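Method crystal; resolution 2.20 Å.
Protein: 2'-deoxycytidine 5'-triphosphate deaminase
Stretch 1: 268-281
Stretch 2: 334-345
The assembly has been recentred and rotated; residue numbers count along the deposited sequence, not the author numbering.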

# COMPACT_ATOMS: atom_id res chain seq x y z
N ALA B 268 9.80 7.78 -34.10
CA ALA B 268 11.25 7.83 -34.14
C ALA B 268 11.60 9.31 -34.32
O ALA B 268 11.26 9.91 -35.34
CB ALA B 268 11.78 6.99 -35.30
N VAL B 269 12.29 9.89 -33.34
CA VAL B 269 12.53 11.33 -33.28
C VAL B 269 14.04 11.71 -33.45
O VAL B 269 14.93 10.93 -33.13
CB VAL B 269 11.82 11.95 -31.99
CG1 VAL B 269 12.59 11.72 -30.66
CG2 VAL B 269 11.55 13.41 -32.19
N HIS B 270 14.29 12.90 -33.99
CA HIS B 270 15.65 13.42 -34.22
C HIS B 270 15.73 14.87 -33.72
O HIS B 270 14.82 15.67 -33.93
CB HIS B 270 16.01 13.26 -35.70
CG HIS B 270 17.22 14.02 -36.17
ND1 HIS B 270 18.48 13.86 -35.62
CD2 HIS B 270 17.37 14.90 -37.19
CE1 HIS B 270 19.34 14.62 -36.27
NE2 HIS B 270 18.69 15.25 -37.23
N VAL B 271 16.80 15.16 -32.97
CA VAL B 271 17.17 16.51 -32.53
C VAL B 271 18.46 16.92 -33.30
O VAL B 271 19.53 16.38 -33.05
CB VAL B 271 17.38 16.60 -31.01
CG1 VAL B 271 17.56 18.02 -30.58
CG2 VAL B 271 16.21 15.99 -30.25
N PRO B 272 18.33 17.83 -34.29
CA PRO B 272 19.48 18.37 -35.03
C PRO B 272 20.53 19.03 -34.13
O PRO B 272 20.17 19.55 -33.07
CB PRO B 272 18.84 19.40 -35.95
CG PRO B 272 17.43 18.92 -36.13
CD PRO B 272 17.06 18.34 -34.83
N PRO B 273 21.81 19.02 -34.55
CA PRO B 273 22.94 19.49 -33.72
C PRO B 273 22.95 20.94 -33.26
O PRO B 273 23.79 21.29 -32.43
CB PRO B 273 24.14 19.26 -34.62
CG PRO B 273 23.71 18.19 -35.53
CD PRO B 273 22.29 18.52 -35.84
N LEU B 274 22.06 21.77 -33.79
CA LEU B 274 21.99 23.17 -33.40
C LEU B 274 20.73 23.44 -32.55
O LEU B 274 20.36 24.60 -32.31
CB LEU B 274 21.96 24.05 -34.64
CG LEU B 274 23.16 24.09 -35.56
CD1 LEU B 274 22.82 25.08 -36.69
CD2 LEU B 274 24.40 24.49 -34.74
N TYR B 275 20.09 22.34 -32.16
CA TYR B 275 18.92 22.36 -31.31
C TYR B 275 19.06 21.35 -30.17
O TYR B 275 19.70 20.29 -30.31
CB TYR B 275 17.67 22.07 -32.14
CG TYR B 275 17.46 23.09 -33.23
CD1 TYR B 275 16.56 24.14 -33.05
CD2 TYR B 275 18.18 23.02 -34.42
CE1 TYR B 275 16.37 25.10 -34.04
CE2 TYR B 275 18.01 23.99 -35.43
CZ TYR B 275 17.10 25.03 -35.23
OH TYR B 275 16.91 25.99 -36.20
N ALA B 276 18.53 21.73 -29.03
CA ALA B 276 18.28 20.80 -27.95
C ALA B 276 16.75 20.66 -27.83
O ALA B 276 16.00 21.47 -28.37
CB ALA B 276 18.91 21.29 -26.66
N ALA B 277 16.32 19.59 -27.15
CA ALA B 277 14.90 19.39 -26.80
C ALA B 277 14.67 19.05 -25.31
O ALA B 277 15.59 18.75 -24.54
CB ALA B 277 14.28 18.32 -27.69
N GLU B 278 13.41 19.14 -24.92
CA GLU B 278 12.95 18.75 -23.62
C GLU B 278 11.60 18.07 -23.78
O GLU B 278 10.74 18.55 -24.51
CB GLU B 278 12.87 19.95 -22.69
CG GLU B 278 12.65 19.62 -21.23
CD GLU B 278 12.77 20.84 -20.31
OE1 GLU B 278 13.02 21.98 -20.77
OE2 GLU B 278 12.64 20.67 -19.10
N MET B 279 11.46 16.93 -23.10
CA MET B 279 10.24 16.16 -23.09
C MET B 279 9.30 16.82 -22.09
O MET B 279 9.73 17.20 -21.01
CB MET B 279 10.57 14.71 -22.67
CG MET B 279 10.05 13.61 -23.59
SD MET B 279 8.27 13.40 -23.51
CE MET B 279 7.76 14.27 -24.99
N THR B 280 8.03 16.98 -22.45
CA THR B 280 7.02 17.54 -21.54
C THR B 280 5.78 16.61 -21.46
O THR B 280 5.48 15.92 -22.42
CB THR B 280 6.57 18.96 -21.97
OG1 THR B 280 6.03 18.92 -23.30
CG2 THR B 280 7.73 19.95 -21.92
N PRO B 281 5.11 16.57 -20.29
CA PRO B 281 3.79 15.96 -20.19
C PRO B 281 2.73 16.59 -21.08
O PRO B 281 2.73 17.81 -21.27
CB PRO B 281 3.43 16.16 -18.71
CG PRO B 281 4.72 16.26 -18.03
CD PRO B 281 5.60 17.00 -18.97
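Stretch 2 334-345: RLVYEHMLEKPE

Stretch 2 enters as an extended strand, 334-339, and runs antiparallel beside strand 275-281 of stretch 1; the two N-to-C directions differ by 152° and the axes approach to 4.6 Å. Beyond His339 the chain leaves the strand and continues as loop past the turn that precedes strand 275-281. Together the two stretches bury 1048 Å².

Val269 begins the contact. Its CG2 lies 3.4 Å from CD2 of Leu335, a branched aliphatic pair that suits a buried site. At His270 the backbone does the work: Tyr337 OH donates to His270 O at 3.0 Å, so the phenol satisfies a carbonyl outside the strand pairing while its ring stays among apolar groups. Val271 CG2 and Pro272 CD approach CE1 of that Tyr337 ring at 4.2 and 4.4 Å.

Pro272 to Tyr275 form a type I turn, closed by Tyr275 N to Pro272 O at 2.9 Å. The phi of -61° at Pro273 fits a proline ring well, and its carbonyl O packs 3.2 Å from CD of Pro344. Leu274 O accepts from Met340 N at 2.9 Å and also from a water, which lies 2.4 Å from His339 ND1. The CD2 of Leu274 rests 3.7 Å from CB of Lys343, whose long aliphatic chain tolerates this exposed margin.

Tyr275 opens the strand opposite His339, a non-hydrogen-bonded pair with CA atoms 4.7 Å apart. Although the CA-to-CB bonds diverge, the rings meet obliquely, centroids 4.9 Å apart and planes at 41°.

From here the ladder alternates. Ala276 N to Glu338 O and Glu338 N to Ala276 O are both 2.9 Å; the CB methyl of Ala276 lies 3.7 Å from SD of Met340. Ala277 pairs with Tyr337 without such bonds, CA to CA 4.4 Å, and its compact CB lies over a face of the Tyr337 ring and 3.7 Å from CD1 of Leu335. Glu278 N to Val336 O and Val336 N to Glu278 O are both 2.9 Å; one water lies within hydrogen-bonding reach of Glu278 OE1 (2.9 Å) and Glu338 OE1 (3.2 Å), on the face these two side chains share.

Met279 faces the side of Ala277, Tyr337 and Leu335, where its flexible thioether chain brings CG to 4.2 Å from Leu335 CD1. Thr280 ends the ladder: Thr280 N donates to Arg334 O and Arg334 N to Thr280 O, both at 2.9 Å, and Thr280 OG1 donates to Arg334 O at 2.6 Å, a beta-branched residue adding a hydroxyl bond to the strand pairing.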

# COMPACT_ATOMS: atom_id res chain seq x y z
N ARG B 334 4.99 15.83 -25.30
CA ARG B 334 5.27 16.84 -26.28
C ARG B 334 6.80 17.20 -26.20
O ARG B 334 7.31 17.63 -25.16
CB ARG B 334 4.25 17.93 -25.97
CG ARG B 334 4.44 19.28 -26.48
CD ARG B 334 3.47 20.22 -25.70
NE ARG B 334 3.77 20.46 -24.27
CZ ARG B 334 4.50 21.48 -23.78
NH1 ARG B 334 5.08 22.36 -24.59
NH2 ARG B 334 4.68 21.61 -22.47
N LEU B 335 7.53 16.92 -27.28
CA LEU B 335 8.95 17.25 -27.37
C LEU B 335 9.10 18.69 -27.86
O LEU B 335 8.75 19.02 -28.98
CB LEU B 335 9.67 16.30 -28.29
CG LEU B 335 11.19 16.21 -28.22
CD1 LEU B 335 11.69 15.79 -26.82
CD2 LEU B 335 11.71 15.26 -29.33
N VAL B 336 9.61 19.54 -26.96
CA VAL B 336 9.78 20.97 -27.19
C VAL B 336 11.24 21.31 -27.57
O VAL B 336 12.17 20.92 -26.89
CB VAL B 336 9.34 21.76 -25.96
CG1 VAL B 336 9.71 23.21 -26.11
CG2 VAL B 336 7.83 21.59 -25.74
N TYR B 337 11.41 22.05 -28.67
CA TYR B 337 12.71 22.36 -29.23
C TYR B 337 13.17 23.77 -28.82
O TYR B 337 12.37 24.68 -28.64
CB TYR B 337 12.69 22.22 -30.76
CG TYR B 337 12.62 20.79 -31.24
CD1 TYR B 337 13.76 20.11 -31.63
CD2 TYR B 337 11.41 20.11 -31.31
CE1 TYR B 337 13.70 18.80 -32.05
CE2 TYR B 337 11.35 18.79 -31.73
CZ TYR B 337 12.50 18.14 -32.11
OH TYR B 337 12.44 16.82 -32.56
N GLU B 338 14.48 23.91 -28.66
CA GLU B 338 15.09 25.15 -28.27
C GLU B 338 16.43 25.28 -29.02
O GLU B 338 17.13 24.28 -29.24
CB GLU B 338 15.28 25.15 -26.75
CG GLU B 338 15.61 26.48 -26.12
CD GLU B 338 15.78 26.44 -24.60
OE1 GLU B 338 15.43 25.41 -23.96
OE2 GLU B 338 16.26 27.47 -24.06
N HIS B 339 16.75 26.51 -29.44
CA HIS B 339 18.01 26.81 -30.13
C HIS B 339 19.23 26.66 -29.22
O HIS B 339 19.25 27.12 -28.09
CB HIS B 339 18.06 28.25 -30.66
CG HIS B 339 17.17 28.50 -31.83
ND1 HIS B 339 17.56 28.25 -33.13
CD2 HIS B 339 15.93 29.02 -31.90
CE1 HIS B 339 16.57 28.57 -33.95
NE2 HIS B 339 15.57 29.04 -33.23
N MET B 340 20.27 26.05 -29.77
CA MET B 340 21.57 26.12 -29.17
C MET B 340 22.18 27.49 -29.45
O MET B 340 21.87 28.11 -30.47
CB MET B 340 22.44 25.03 -29.75
CG MET B 340 21.96 23.63 -29.42
SD MET B 340 21.92 23.20 -27.68
CE MET B 340 23.66 23.04 -27.27
N LEU B 341 22.99 27.97 -28.51
CA LEU B 341 23.80 29.17 -28.70
C LEU B 341 24.92 28.94 -29.72
O LEU B 341 25.17 29.79 -30.55
CB LEU B 341 24.45 29.62 -27.38
CG LEU B 341 23.73 30.62 -26.48
CD1 LEU B 341 24.63 30.94 -25.29
CD2 LEU B 341 23.34 31.86 -27.25
N GLU B 342 25.59 27.79 -29.63
CA GLU B 342 26.54 27.33 -30.64
C GLU B 342 26.41 25.80 -30.78
O GLU B 342 25.68 25.16 -30.02
CB GLU B 342 27.98 27.72 -30.28
N LYS B 343 27.12 25.23 -31.75
CA LYS B 343 27.12 23.79 -31.96
C LYS B 343 27.99 23.13 -30.90
O LYS B 343 29.08 23.61 -30.63
CB LYS B 343 27.64 23.45 -33.36
CG LYS B 343 27.35 22.00 -33.82
CD LYS B 343 28.03 21.67 -35.19
CE LYS B 343 27.27 20.55 -36.00
NZ LYS B 343 27.33 19.16 -35.38
N PRO B 344 27.51 22.03 -30.28
CA PRO B 344 28.35 21.25 -29.38
C PRO B 344 29.72 20.90 -29.97
O PRO B 344 29.87 20.78 -31.17
CB PRO B 344 27.54 19.98 -29.18
CG PRO B 344 26.14 20.39 -29.36
CD PRO B 344 26.13 21.51 -30.33
N GLU B 345 30.70 20.75 -29.08
CA GLU B 345 32.05 20.34 -29.46
C GLU B 345 32.36 18.86 -29.12
O GLU B 345 33.33 18.30 -29.62
CB GLU B 345 33.11 21.28 -28.82
CG GLU B 345 33.14 21.29 -27.29
CD GLU B 345 34.41 21.90 -26.72
OE1 GLU B 345 35.07 22.68 -27.43
OE2 GLU B 345 34.73 21.60 -25.54
O HOH W 1 19.55 26.97 -33.63
O HOH W 2 15.28 22.59 -22.53